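Local coordinates for protein HTH-type dhaKLM operon transcriptional activator DhaS (Lactococcus lactis, PDB 2IU5) that activates transcription of the dhaKLM operon, acting as a DNA-binding homodimer in complex with DhaQ once dihydroxyacetone is present, at residues S35-M40 / I45-F50; A19-D24 / M40-I45; N52-Q57 / L61-E66; L90-L93 / F99-K102. The protein carries 1 engineered substitution. All blocks are in the same frame, centred on the assembly; numbering follows the deposited sequence.

Interaction 1. Residues S35-M40 / I45-F50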
loop_
_atom_site.group_PDB
_atom_site.type_symbol
_atom_site.label_atom_id
_atom_site.label_comp_id
_atom_site.label_asym_id
_atom_site.label_seq_id
_atom_site.Cartn_x
_atom_site.Cartn_y
_atom_site.Cartn_z
ATOM N N SER A 35 11.693 -11.345 -28.975
ATOM C CA SER A 35 12.961 -12.077 -28.862
ATOM C C SER A 35 14.132 -11.114 -28.814
ATOM O O SER A 35 13.994 -9.937 -29.135
ATOM C CB SER A 35 13.147 -12.965 -30.092
ATOM O OG SER A 35 13.197 -12.136 -31.243
ATOM N N VAL A 36 15.309 -11.602 -28.415
ATOM C CA VAL A 36 16.519 -10.801 -28.538
ATOM C C VAL A 36 16.744 -10.340 -29.978
ATOM O O VAL A 36 17.133 -9.200 -30.233
ATOM C CB VAL A 36 17.737 -11.547 -28.006
ATOM C CG1 VAL A 36 19.021 -10.812 -28.380
ATOM C CG2 VAL A 36 17.632 -11.670 -26.489
ATOM N N SER A 37 16.496 -11.228 -30.935
ATOM C CA SER A 37 16.575 -10.815 -32.332
ATOM C C SER A 37 15.687 -9.592 -32.599
ATOM O O SER A 37 16.137 -8.649 -33.253
ATOM C CB SER A 37 16.183 -11.983 -33.220
ATOM O OG SER A 37 17.074 -13.064 -32.985
ATOM N N ASP A 38 14.443 -9.605 -32.103
ATOM C CA ASP A 38 13.520 -8.484 -32.325
ATOM C C ASP A 38 14.082 -7.200 -31.706
ATOM O O ASP A 38 14.068 -6.133 -32.335
ATOM C CB ASP A 38 12.138 -8.739 -31.700
ATOM C CG ASP A 38 11.368 -9.856 -32.358
ATOM O OD1 ASP A 38 11.585 -10.100 -33.573
ATOM O OD2 ASP A 38 10.530 -10.496 -31.659
ATOM N N ILE A 39 14.577 -7.309 -30.477
ATOM C CA ILE A 39 15.113 -6.140 -29.767
ATOM C C ILE A 39 16.232 -5.502 -30.565
ATOM O O ILE A 39 16.281 -4.282 -30.739
ATOM C CB ILE A 39 15.607 -6.531 -28.370
ATOM C CG1 ILE A 39 14.396 -6.889 -27.513
ATOM C CG2 ILE A 39 16.342 -5.361 -27.687
ATOM C CD1 ILE A 39 14.785 -7.647 -26.218
ATOM N N MET A 40 17.141 -6.336 -31.056
ATOM C CA MET A 40 18.319 -5.824 -31.743
ATOM C C MET A 40 18.035 -5.331 -33.160
ATOM O O MET A 40 18.661 -4.379 -33.622
ATOM C CB MET A 40 19.475 -6.838 -31.701
ATOM C CG MET A 40 19.873 -7.193 -30.248
ATOM S SD MET A 40 20.362 -5.766 -29.256
ATOM C CE MET A 40 21.988 -5.443 -29.924
ATOM N N ILE A 45 21.269 -2.608 -34.038
ATOM C CA ILE A 45 22.591 -3.027 -33.606
ATOM C C ILE A 45 22.707 -4.523 -33.874
ATOM O O ILE A 45 21.741 -5.276 -33.720
ATOM C CB ILE A 45 22.785 -2.741 -32.097
ATOM C CG1 ILE A 45 22.624 -1.246 -31.805
ATOM C CG2 ILE A 45 24.135 -3.246 -31.628
ATOM C CD1 ILE A 45 22.521 -0.954 -30.312
ATOM N N ARG A 46 23.898 -4.958 -34.278
ATOM C CA ARG A 46 24.146 -6.367 -34.569
ATOM C C ARG A 46 23.746 -7.238 -33.383
ATOM O O ARG A 46 24.073 -6.906 -32.243
ATOM C CB ARG A 46 25.637 -6.569 -34.860
ATOM C CG ARG A 46 26.087 -5.960 -36.182
ATOM C CD ARG A 46 27.423 -6.536 -36.640
ATOM N NE ARG A 46 28.551 -5.655 -36.326
ATOM C CZ ARG A 46 28.597 -4.355 -36.610
ATOM N NH1 ARG A 46 27.568 -3.771 -37.219
ATOM N NH2 ARG A 46 29.670 -3.637 -36.285
ATOM N N ARG A 47 23.051 -8.339 -33.645
ATOM C CA ARG A 47 22.451 -9.121 -32.574
ATOM C C ARG A 47 23.434 -9.534 -31.492
ATOM O O ARG A 47 23.136 -9.420 -30.297
ATOM C CB ARG A 47 21.784 -10.371 -33.135
ATOM C CG ARG A 47 21.063 -11.210 -32.114
ATOM C CD ARG A 47 20.436 -12.406 -32.810
ATOM N NE ARG A 47 19.708 -13.222 -31.858
ATOM C CZ ARG A 47 20.249 -14.156 -31.084
ATOM N NH1 ARG A 47 21.552 -14.411 -31.141
ATOM N NH2 ARG A 47 19.465 -14.841 -30.247
ATOM N N GLN A 48 24.604 -10.021 -31.901
ATOM C CA GLN A 48 25.543 -10.580 -30.939
ATOM C C GLN A 48 25.965 -9.553 -29.877
ATOM O O GLN A 48 26.349 -9.907 -28.759
ATOM C CB GLN A 48 26.760 -11.131 -31.674
ATOM C CG GLN A 48 27.700 -11.943 -30.792
ATOM C CD GLN A 48 27.010 -13.131 -30.140
ATOM O OE1 GLN A 48 26.186 -13.809 -30.763
ATOM N NE2 GLN A 48 27.347 -13.388 -28.873
ATOM N N THR A 49 25.893 -8.272 -30.218
ATOM C CA THR A 49 26.300 -7.204 -29.304
ATOM C C THR A 49 25.463 -7.235 -28.022
ATOM O O THR A 49 25.944 -6.843 -26.959
ATOM C CB THR A 49 26.207 -5.824 -29.998
ATOM O OG1 THR A 49 27.119 -5.797 -31.104
ATOM C CG2 THR A 49 26.566 -4.709 -29.050
ATOM N N PHE A 50 24.224 -7.698 -28.111
ATOM C CA PHE A 50 23.347 -7.767 -26.931
ATOM C C PHE A 50 24.070 -8.494 -25.820
ATOM O O PHE A 50 23.964 -8.117 -24.651
ATOM C CB PHE A 50 22.077 -8.525 -27.314
ATOM C CG PHE A 50 21.063 -8.715 -26.200
ATOM C CD1 PHE A 50 20.044 -7.787 -26.012
ATOM C CD2 PHE A 50 21.127 -9.829 -25.364
ATOM C CE1 PHE A 50 19.099 -7.952 -25.002
ATOM C CE2 PHE A 50 20.181 -9.997 -24.353
ATOM C CZ PHE A 50 19.183 -9.075 -24.172
HETATM O O HOH W 1 16.592 -14.240 -30.129
#
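R47 NE donates to S37 OG at 2.9 Å, a bent bond (138° at the hydrogen) whose acceptor lies 23° out of the guanidinium plane. A water in that plane accepts from R47 NH2 and also from S37 N, so R47 is tied to S37 directly at the hydroxyl and through the water at the backbone amide. R47 manages this by stretching out fully, with CG anti to the backbone N (chi1 -177°) and the chain extended to NE. The second direct bond is between backbones: I45 N reaches M40 O at 3.2 Å across the turn. Beneath these polar links, V36 lays CG1 over one face of the F50 ring, a CH-pi contact 3.9 Å from the centroid, while its CG2 touches CE2 and CZ. M40 bends at chi2 and chi3, bringing SD to the edge of the same ring, 5.1 Å from its centroid in a Met-aromatic contact, and CE against I45 CG2 at 3.5 Å. Replacing F50 with an alanine would probably leave V36 CG1 and M40 SD without their shared aromatic partner and open a gap between the segments. S35 and D38 close a capping box at the start of helix 36-43. The R47-S37 link is the more exposed part and V36, M40 and F50 are buried, consistent with a predicted DNA-binding helix-turn-helix joined by polar bonds and apolar packing.

Interaction 2. Residues A19-D24 / M40-I45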
loop_
_atom_site.group_PDB
_atom_site.type_symbol
_atom_site.label_atom_id
_atom_site.label_comp_id
_atom_site.label_asym_id
_atom_site.label_seq_id
_atom_site.Cartn_x
_atom_site.Cartn_y
_atom_site.Cartn_z
ATOM N N ALA A 19 17.693 -0.966 -24.292
ATOM C CA ALA A 19 16.526 -0.812 -23.421
ATOM C C ALA A 19 15.373 -0.029 -24.063
ATOM O O ALA A 19 14.181 -0.388 -23.936
ATOM C CB ALA A 19 16.943 -0.112 -22.120
ATOM N N LYS A 20 15.715 1.050 -24.748
ATOM C CA LYS A 20 14.697 1.838 -25.448
ATOM C C LYS A 20 13.970 0.996 -26.493
ATOM O O LYS A 20 12.741 1.049 -26.605
ATOM C CB LYS A 20 15.300 3.092 -26.081
ATOM C CG LYS A 20 14.274 4.035 -26.681
ATOM C CD LYS A 20 13.202 4.369 -25.641
ATOM C CE LYS A 20 12.343 5.578 -26.044
ATOM N NZ LYS A 20 11.364 5.195 -27.105
ATOM N N ALA A 21 14.746 0.228 -27.249
ATOM C CA ALA A 21 14.160 -0.702 -28.210
ATOM C C ALA A 21 13.170 -1.670 -27.562
ATOM O O ALA A 21 12.049 -1.864 -28.056
ATOM C CB ALA A 21 15.259 -1.449 -28.937
ATOM N N PHE A 22 13.593 -2.276 -26.453
ATOM C CA PHE A 22 12.715 -3.197 -25.731
ATOM C C PHE A 22 11.449 -2.500 -25.252
ATOM O O PHE A 22 10.337 -3.016 -25.412
ATOM C CB PHE A 22 13.463 -3.785 -24.570
ATOM C CG PHE A 22 12.697 -4.826 -23.826
ATOM C CD1 PHE A 22 12.225 -5.953 -24.465
ATOM C CD2 PHE A 22 12.452 -4.670 -22.466
ATOM C CE1 PHE A 22 11.514 -6.940 -23.778
ATOM C CE2 PHE A 22 11.738 -5.646 -21.764
ATOM C CZ PHE A 22 11.272 -6.783 -22.428
ATOM N N LYS A 23 11.621 -1.319 -24.659
ATOM C CA LYS A 23 10.452 -0.581 -24.123
ATOM C C LYS A 23 9.488 -0.255 -25.268
ATOM O O LYS A 23 8.265 -0.347 -25.112
ATOM C CB LYS A 23 10.885 0.659 -23.344
ATOM C CG LYS A 23 11.456 0.271 -21.992
ATOM C CD LYS A 23 11.721 1.480 -21.089
ATOM C CE LYS A 23 13.045 2.112 -21.418
ATOM N NZ LYS A 23 13.252 3.365 -20.591
ATOM N N ASP A 24 10.023 0.131 -26.424
ATOM C CA ASP A 24 9.214 0.359 -27.615
ATOM C C ASP A 24 8.428 -0.887 -28.051
ATOM O O ASP A 24 7.222 -0.800 -28.325
ATOM C CB ASP A 24 10.076 0.894 -28.758
ATOM C CG ASP A 24 10.549 2.340 -28.525
ATOM O OD1 ASP A 24 10.093 2.991 -27.554
ATOM O OD2 ASP A 24 11.385 2.822 -29.325
ATOM N N MET A 40 17.141 -6.336 -31.056
ATOM C CA MET A 40 18.319 -5.824 -31.743
ATOM C C MET A 40 18.035 -5.331 -33.160
ATOM O O MET A 40 18.661 -4.379 -33.622
ATOM C CB MET A 40 19.475 -6.838 -31.701
ATOM C CG MET A 40 19.873 -7.193 -30.248
ATOM S SD MET A 40 20.362 -5.766 -29.256
ATOM C CE MET A 40 21.988 -5.443 -29.924
ATOM N N GLN A 41 17.093 -5.959 -33.851
ATOM C CA GLN A 41 16.540 -5.389 -35.082
ATOM C C GLN A 41 15.997 -3.985 -34.854
ATOM O O GLN A 41 16.281 -3.051 -35.614
ATOM C CB GLN A 41 15.438 -6.291 -35.621
ATOM C CG GLN A 41 16.035 -7.517 -36.257
ATOM C CD GLN A 41 14.983 -8.524 -36.650
ATOM O OE1 GLN A 41 13.792 -8.317 -36.407
ATOM N NE2 GLN A 41 15.418 -9.620 -37.257
ATOM N N THR A 42 15.208 -3.815 -33.792
ATOM C CA THR A 42 14.603 -2.524 -33.515
ATOM C C THR A 42 15.682 -1.503 -33.112
ATOM O O THR A 42 15.609 -0.323 -33.477
ATOM C CB THR A 42 13.535 -2.677 -32.418
ATOM O OG1 THR A 42 12.476 -3.483 -32.937
ATOM C CG2 THR A 42 12.925 -1.347 -32.021
ATOM N N ALA A 43 16.682 -1.959 -32.366
ATOM C CA ALA A 43 17.779 -1.099 -31.934
ATOM C C ALA A 43 18.739 -0.729 -33.062
ATOM O O ALA A 43 19.528 0.223 -32.930
ATOM C CB ALA A 43 18.556 -1.764 -30.802
ATOM N N LYS A 44 18.676 -1.475 -34.153
ATOM C CA LYS A 44 19.626 -1.339 -35.264
ATOM C C LYS A 44 21.068 -1.549 -34.807
ATOM O O LYS A 44 21.962 -0.773 -35.147
ATOM C CB LYS A 44 19.501 0.046 -35.905
ATOM C CG LYS A 44 18.202 0.234 -36.669
ATOM C CD LYS A 44 18.082 -0.851 -37.716
ATOM C CE LYS A 44 17.130 -0.459 -38.836
ATOM N NZ LYS A 44 17.284 -1.454 -39.940
ATOM N N ILE A 45 21.269 -2.608 -34.038
ATOM C CA ILE A 45 22.591 -3.027 -33.606
ATOM C C ILE A 45 22.707 -4.523 -33.874
ATOM O O ILE A 45 21.741 -5.276 -33.720
ATOM C CB ILE A 45 22.785 -2.741 -32.097
ATOM C CG1 ILE A 45 22.624 -1.246 -31.805
ATOM C CG2 ILE A 45 24.135 -3.246 -31.628
ATOM C CD1 ILE A 45 22.521 -0.954 -30.312
#
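A21 and A43 meet methyl to methyl, CB to CB at 3.8 Å, where helix 13-28 passes helix 36-43. Two alanines are what let the backbones come so near: the CA atoms of this pair are 5.2 Å apart, and A21 CB also rests 3.7 Å from the backbone N of A43. On the exposed flank the fit is looser. T42 adds CG2 against A21 CB at 3.9 Å, its methyl lying anti to the backbone N while OG1 turns back beside that N and bonds to D38 O within its own helix. The threonine thus spends its polar end on the preceding turn and offers carbon to its neighbour. Farther out, K20 NZ and D24 OD1 form a salt bridge at 2.6 Å along the surface of helix 13-28, the lysine coming to the syn lone pair of the carboxylate; no hydrogen bond joins the two segments. After A43 the second helix ends in a Schellman motif, with K44 at positive phi as the C-prime residue and K44 N bonded to Q41 O at 3.2 Å. Close helix packing of this kind, small residue against small residue, joins the first helix of the TetR-type DNA-binding domain to the first helix of its helix-turn-helix.

Interaction 3. Residues N52-Q57 / L61-E66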
loop_
_atom_site.group_PDB
_atom_site.type_symbol
_atom_site.label_atom_id
_atom_site.label_comp_id
_atom_site.label_asym_id
_atom_site.label_seq_id
_atom_site.Cartn_x
_atom_site.Cartn_y
_atom_site.Cartn_z
ATOM N N ASN A 52 27.153 -8.727 -24.999
ATOM C CA ASN A 52 28.198 -8.028 -24.270
ATOM C C ASN A 52 27.602 -7.447 -23.000
ATOM O O ASN A 52 28.352 -7.046 -22.113
ATOM C CB ASN A 52 28.776 -6.916 -25.131
ATOM C CG ASN A 52 29.764 -7.438 -26.159
ATOM O OD1 ASN A 52 29.811 -6.957 -27.286
ATOM N ND2 ASN A 52 30.554 -8.427 -25.769
ATOM N N TYR A 53 26.273 -7.405 -22.912
ATOM C CA TYR A 53 25.601 -6.653 -21.852
ATOM C C TYR A 53 24.555 -7.441 -21.063
ATOM O O TYR A 53 24.435 -7.255 -19.856
ATOM C CB TYR A 53 24.954 -5.393 -22.417
ATOM C CG TYR A 53 25.934 -4.523 -23.163
ATOM C CD1 TYR A 53 26.880 -3.769 -22.478
ATOM C CD2 TYR A 53 25.917 -4.459 -24.552
ATOM C CE1 TYR A 53 27.785 -2.968 -23.170
ATOM C CE2 TYR A 53 26.817 -3.663 -25.250
ATOM C CZ TYR A 53 27.734 -2.930 -24.558
ATOM O OH TYR A 53 28.622 -2.143 -25.270
ATOM N N PHE A 54 23.802 -8.312 -21.728
ATOM C CA PHE A 54 22.698 -9.012 -21.074
ATOM C C PHE A 54 22.633 -10.437 -21.558
ATOM O O PHE A 54 22.939 -10.688 -22.714
ATOM C CB PHE A 54 21.371 -8.356 -21.415
ATOM C CG PHE A 54 21.340 -6.888 -21.107
ATOM C CD1 PHE A 54 21.288 -6.457 -19.789
ATOM C CD2 PHE A 54 21.363 -5.958 -22.131
ATOM C CE1 PHE A 54 21.261 -5.097 -19.501
ATOM C CE2 PHE A 54 21.334 -4.596 -21.842
ATOM C CZ PHE A 54 21.284 -4.181 -20.522
ATOM N N GLN A 55 22.232 -11.354 -20.678
ATOM C CA GLN A 55 22.132 -12.761 -21.047
ATOM C C GLN A 55 20.803 -13.065 -21.746
ATOM O O GLN A 55 20.705 -13.994 -22.553
ATOM C CB GLN A 55 22.267 -13.641 -19.802
ATOM C CG GLN A 55 22.344 -15.118 -20.116
ATOM C CD GLN A 55 22.564 -15.949 -18.873
ATOM O OE1 GLN A 55 23.460 -15.675 -18.060
ATOM N NE2 GLN A 55 21.745 -16.979 -18.714
ATOM N N ASN A 56 19.785 -12.275 -21.420
ATOM C CA ASN A 56 18.436 -12.533 -21.868
ATOM C C ASN A 56 17.533 -11.367 -21.492
ATOM O O ASN A 56 17.987 -10.386 -20.893
ATOM C CB ASN A 56 17.921 -13.853 -21.301
ATOM C CG ASN A 56 17.944 -13.878 -19.770
ATOM O OD1 ASN A 56 17.482 -12.927 -19.156
ATOM N ND2 ASN A 56 18.461 -14.939 -19.173
ATOM N N GLN A 57 16.266 -11.487 -21.851
ATOM C CA GLN A 57 15.306 -10.413 -21.649
ATOM C C GLN A 57 15.025 -10.148 -20.177
ATOM O O GLN A 57 14.712 -9.012 -19.839
ATOM C CB GLN A 57 14.017 -10.700 -22.407
ATOM C CG GLN A 57 14.221 -10.841 -23.907
ATOM C CD GLN A 57 14.371 -12.294 -24.337
ATOM O OE1 GLN A 57 15.197 -13.045 -23.793
ATOM N NE2 GLN A 57 13.570 -12.715 -25.316
ATOM N N LEU A 61 15.233 -6.578 -18.404
ATOM C CA LEU A 61 14.160 -5.995 -17.573
ATOM C C LEU A 61 14.716 -5.520 -16.244
ATOM O O LEU A 61 14.430 -4.394 -15.819
ATOM C CB LEU A 61 13.043 -7.019 -17.315
ATOM C CG LEU A 61 12.002 -7.254 -18.406
ATOM C CD1 LEU A 61 11.075 -8.325 -17.876
ATOM C CD2 LEU A 61 11.233 -5.934 -18.638
ATOM N N SER A 62 15.502 -6.362 -15.582
ATOM C CA SER A 62 16.065 -6.014 -14.282
ATOM C C SER A 62 16.844 -4.712 -14.411
ATOM O O SER A 62 16.749 -3.809 -13.561
ATOM C CB SER A 62 16.981 -7.138 -13.809
ATOM O OG SER A 62 16.196 -8.254 -13.427
ATOM N N TRP A 63 17.622 -4.604 -15.483
ATOM C CA TRP A 63 18.445 -3.422 -15.703
ATOM C C TRP A 63 17.564 -2.195 -15.911
ATOM O O TRP A 63 17.831 -1.115 -15.353
ATOM C CB TRP A 63 19.422 -3.631 -16.889
ATOM C CG TRP A 63 20.367 -2.471 -16.982
ATOM C CD1 TRP A 63 21.505 -2.303 -16.268
ATOM C CD2 TRP A 63 20.242 -1.316 -17.819
ATOM N NE1 TRP A 63 22.113 -1.125 -16.599
ATOM C CE2 TRP A 63 21.358 -0.494 -17.550
ATOM C CE3 TRP A 63 19.306 -0.890 -18.767
ATOM C CZ2 TRP A 63 21.571 0.723 -18.196
ATOM C CZ3 TRP A 63 19.516 0.321 -19.406
ATOM C CH2 TRP A 63 20.641 1.116 -19.114
ATOM N N ILE A 64 16.508 -2.347 -16.705
ATOM C CA ILE A 64 15.595 -1.236 -16.949
ATOM C C ILE A 64 15.000 -0.742 -15.629
ATOM O O ILE A 64 14.942 0.463 -15.384
ATOM C CB ILE A 64 14.497 -1.669 -17.916
ATOM C CG1 ILE A 64 15.068 -1.686 -19.333
ATOM C CG2 ILE A 64 13.310 -0.724 -17.869
ATOM C CD1 ILE A 64 14.190 -2.520 -20.282
ATOM N N PHE A 65 14.564 -1.668 -14.784
ATOM C CA PHE A 65 13.922 -1.274 -13.526
ATOM C C PHE A 65 14.933 -0.506 -12.672
ATOM O O PHE A 65 14.624 0.553 -12.096
ATOM C CB PHE A 65 13.477 -2.527 -12.760
ATOM C CG PHE A 65 12.441 -3.368 -13.466
ATOM C CD1 PHE A 65 11.575 -2.826 -14.406
ATOM C CD2 PHE A 65 12.353 -4.715 -13.171
ATOM C CE1 PHE A 65 10.630 -3.640 -15.037
ATOM C CE2 PHE A 65 11.420 -5.515 -13.794
ATOM C CZ PHE A 65 10.572 -4.982 -14.718
ATOM N N GLU A 66 16.154 -1.015 -12.574
ATOM C CA GLU A 66 17.134 -0.383 -11.686
ATOM C C GLU A 66 17.550 0.977 -12.234
ATOM O O GLU A 66 17.649 1.960 -11.494
ATOM C CB GLU A 66 18.368 -1.258 -11.582
ATOM C CG GLU A 66 18.165 -2.514 -10.791
ATOM C CD GLU A 66 19.406 -3.393 -10.826
ATOM O OE1 GLU A 66 20.242 -3.270 -11.762
ATOM O OE2 GLU A 66 19.531 -4.211 -9.904
#
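F54 meets W63 where the end of the predicted helix-turn-helix motif leads into helix 57-73, the helix that runs on from the TetR-type DNA-binding domain toward the C-terminal region. The aromatic contact is an offset edge-to-face pair: the edge of F54 is directed at the face of the five-membered ring of W63, with centroids 5.5 Å apart and planes at 61°. F54 CZ stands 3.8 Å above the indole plane, displaced toward its rim. W63 swings CG anti to its backbone N (chi1 -173°), which sets the indole beside the incoming phenyl ring. With a serine at F54, the indole would probably lose this aromatic neighbour and be freer to turn. Hydrogen bonding follows the backbone: L61 N donates to Q57 O at 2.9 Å, in the first turn of the helix. N56 precedes that turn as its N-cap, OD1 accepting from E59 N, while Q57 NE2 leaves the contact to bond I34 O and so connects the helix start with the chain ahead of helix 36-43. Apolar contact is closest where F54 CE1 lies 3.5 Å from W63 CB.

Interaction 4. Residues L90-L93 / F99-K102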
loop_
_atom_site.group_PDB
_atom_site.type_symbol
_atom_site.label_atom_id
_atom_site.label_comp_id
_atom_site.label_asym_id
_atom_site.label_seq_id
_atom_site.Cartn_x
_atom_site.Cartn_y
_atom_site.Cartn_z
ATOM N N LEU A 90 5.824 10.239 -12.531
ATOM C CA LEU A 90 4.452 10.002 -12.980
ATOM C C LEU A 90 4.346 10.010 -14.505
ATOM O O LEU A 90 3.670 9.161 -15.085
ATOM C CB LEU A 90 3.482 11.029 -12.376
ATOM C CG LEU A 90 3.407 10.938 -10.854
ATOM C CD1 LEU A 90 2.511 12.070 -10.309
ATOM C CD2 LEU A 90 2.904 9.568 -10.374
ATOM N N ARG A 91 4.999 10.964 -15.156
ATOM C CA ARG A 91 5.020 11.005 -16.608
ATOM C C ARG A 91 5.643 9.756 -17.217
ATOM O O ARG A 91 5.149 9.248 -18.219
ATOM C CB ARG A 91 5.784 12.229 -17.087
ATOM C CG ARG A 91 4.952 13.474 -17.002
ATOM C CD ARG A 91 5.562 14.658 -17.745
ATOM N NE ARG A 91 4.707 15.795 -17.496
ATOM C CZ ARG A 91 5.100 17.052 -17.651
ATOM N NH1 ARG A 91 6.342 17.304 -18.060
ATOM N NH2 ARG A 91 4.258 18.036 -17.405
ATOM N N TYR A 92 6.719 9.262 -16.628
ATOM C CA TYR A 92 7.388 8.060 -17.109
ATOM C C TYR A 92 6.443 6.883 -17.011
ATOM O O TYR A 92 6.335 6.064 -17.941
ATOM C CB TYR A 92 8.631 7.827 -16.256
ATOM C CG TYR A 92 9.245 6.438 -16.405
ATOM C CD1 TYR A 92 10.091 6.138 -17.469
ATOM C CD2 TYR A 92 8.974 5.444 -15.470
ATOM C CE1 TYR A 92 10.653 4.867 -17.594
ATOM C CE2 TYR A 92 9.522 4.179 -15.578
ATOM C CZ TYR A 92 10.357 3.903 -16.642
ATOM O OH TYR A 92 10.877 2.636 -16.711
ATOM N N LEU A 93 5.739 6.772 -15.889
ATOM C CA LEU A 93 4.822 5.642 -15.700
ATOM C C LEU A 93 3.650 5.744 -16.666
ATOM O O LEU A 93 3.176 4.717 -17.176
ATOM C CB LEU A 93 4.324 5.541 -14.252
ATOM C CG LEU A 93 5.486 5.239 -13.305
ATOM C CD1 LEU A 93 4.968 5.395 -11.880
ATOM C CD2 LEU A 93 6.018 3.831 -13.503
ATOM N N PHE A 99 3.764 -1.149 -20.710
ATOM C CA PHE A 99 4.930 -1.903 -20.250
ATOM C C PHE A 99 4.707 -2.327 -18.809
ATOM O O PHE A 99 4.867 -3.513 -18.483
ATOM C CB PHE A 99 6.156 -0.986 -20.372
ATOM C CG PHE A 99 7.472 -1.557 -19.897
ATOM C CD1 PHE A 99 8.270 -2.341 -20.713
ATOM C CD2 PHE A 99 7.919 -1.290 -18.616
ATOM C CE1 PHE A 99 9.482 -2.845 -20.251
ATOM C CE2 PHE A 99 9.123 -1.794 -18.157
ATOM C CZ PHE A 99 9.906 -2.574 -18.975
ATOM N N TYR A 100 4.348 -1.365 -17.947
ATOM C CA TYR A 100 4.216 -1.688 -16.520
ATOM C C TYR A 100 2.993 -2.533 -16.212
ATOM O O TYR A 100 3.048 -3.395 -15.324
ATOM C CB TYR A 100 4.397 -0.473 -15.577
ATOM C CG TYR A 100 5.863 -0.152 -15.525
ATOM C CD1 TYR A 100 6.733 -0.968 -14.788
ATOM C CD2 TYR A 100 6.394 0.928 -16.204
ATOM C CE1 TYR A 100 8.087 -0.720 -14.723
ATOM C CE2 TYR A 100 7.775 1.193 -16.142
ATOM C CZ TYR A 100 8.602 0.359 -15.395
ATOM O OH TYR A 100 9.950 0.590 -15.322
ATOM N N GLN A 101 1.884 -2.320 -16.912
ATOM C CA GLN A 101 0.751 -3.239 -16.799
ATOM C C GLN A 101 1.219 -4.673 -17.061
ATOM O O GLN A 101 0.856 -5.607 -16.323
ATOM C CB GLN A 101 -0.314 -2.942 -17.852
ATOM C CG GLN A 101 -1.090 -1.689 -17.647
ATOM C CD GLN A 101 -2.155 -1.522 -18.710
ATOM O OE1 GLN A 101 -2.132 -2.202 -19.747
ATOM N NE2 GLN A 101 -3.097 -0.619 -18.461
ATOM N N LYS A 102 2.022 -4.843 -18.111
ATOM C CA LYS A 102 2.547 -6.163 -18.422
ATOM C C LYS A 102 3.440 -6.731 -17.350
ATOM O O LYS A 102 3.360 -7.916 -17.045
ATOM C CB LYS A 102 3.218 -6.191 -19.787
ATOM C CG LYS A 102 2.223 -6.010 -20.902
ATOM C CD LYS A 102 2.916 -5.847 -22.246
ATOM C CE LYS A 102 1.869 -5.652 -23.320
ATOM N NZ LYS A 102 2.421 -5.210 -24.637
#
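Y92 OH is gripped by two groups: Y100 OH donates to it at 2.6 Å, and D68 OD2 of helix 57-73 is a further hydrogen-bonding partner. Y100 OH lies in the plane of the Y92 ring, and Y92 OH likewise lies near the plane of the Y100 ring, so each hydroxyl oxygen lies at the edge of the other ring, although the rings themselves meet obliquely. The hydroxyls do not meet alone. The two side chains cross at about a right angle, their ring planes inclined at 61°, and carbon touches carbon where Y92 CE2 comes to 3.5 Å from Y100 CE2. Y92 reaches this place because CG is anti to its backbone N (chi1 166°), which brings the end of the ring to Y100. L93, one residue on, rests CD2 on Y100 CD2 at 4.0 Å and crosses that side chain nearly at right angles as well. Y100 is held on a face by its own neighbour too, since F99 CD2 sits 3.4 Å above the centre of its ring. The carboxylate of D68, which also bridges to K23, would probably polarise the linked hydroxyls. Helices 82-95 and 97-106 are thereby pinned to each other and to helix 57-73, the helix that joins the DNA-binding and C-terminal regions in this all-helical TetR-family fold.

Interactions 1 and 2 share M40 and I45, their centres 8 Å apart, so helix 36-43 is packed on one flank by helix 13-28 and on another by the second half of the motif. Interaction 3 lies about 13 Å from each, centre to centre; it meets interaction 2 through F22, whose CE2 approaches L61 CD2 at 3.2 Å. Interaction 4 belongs to the C-terminal region, its centre about 24 Å from that of interaction 1, with no touch between them. F99 closes the distance: it packs on F22 and K23 of interaction 2 and on L61, I64 and F65 of interaction 3. F22 also touches I39 of interaction 1, so the apolar chain I39-F22-F99 links the motif to helix 97-106.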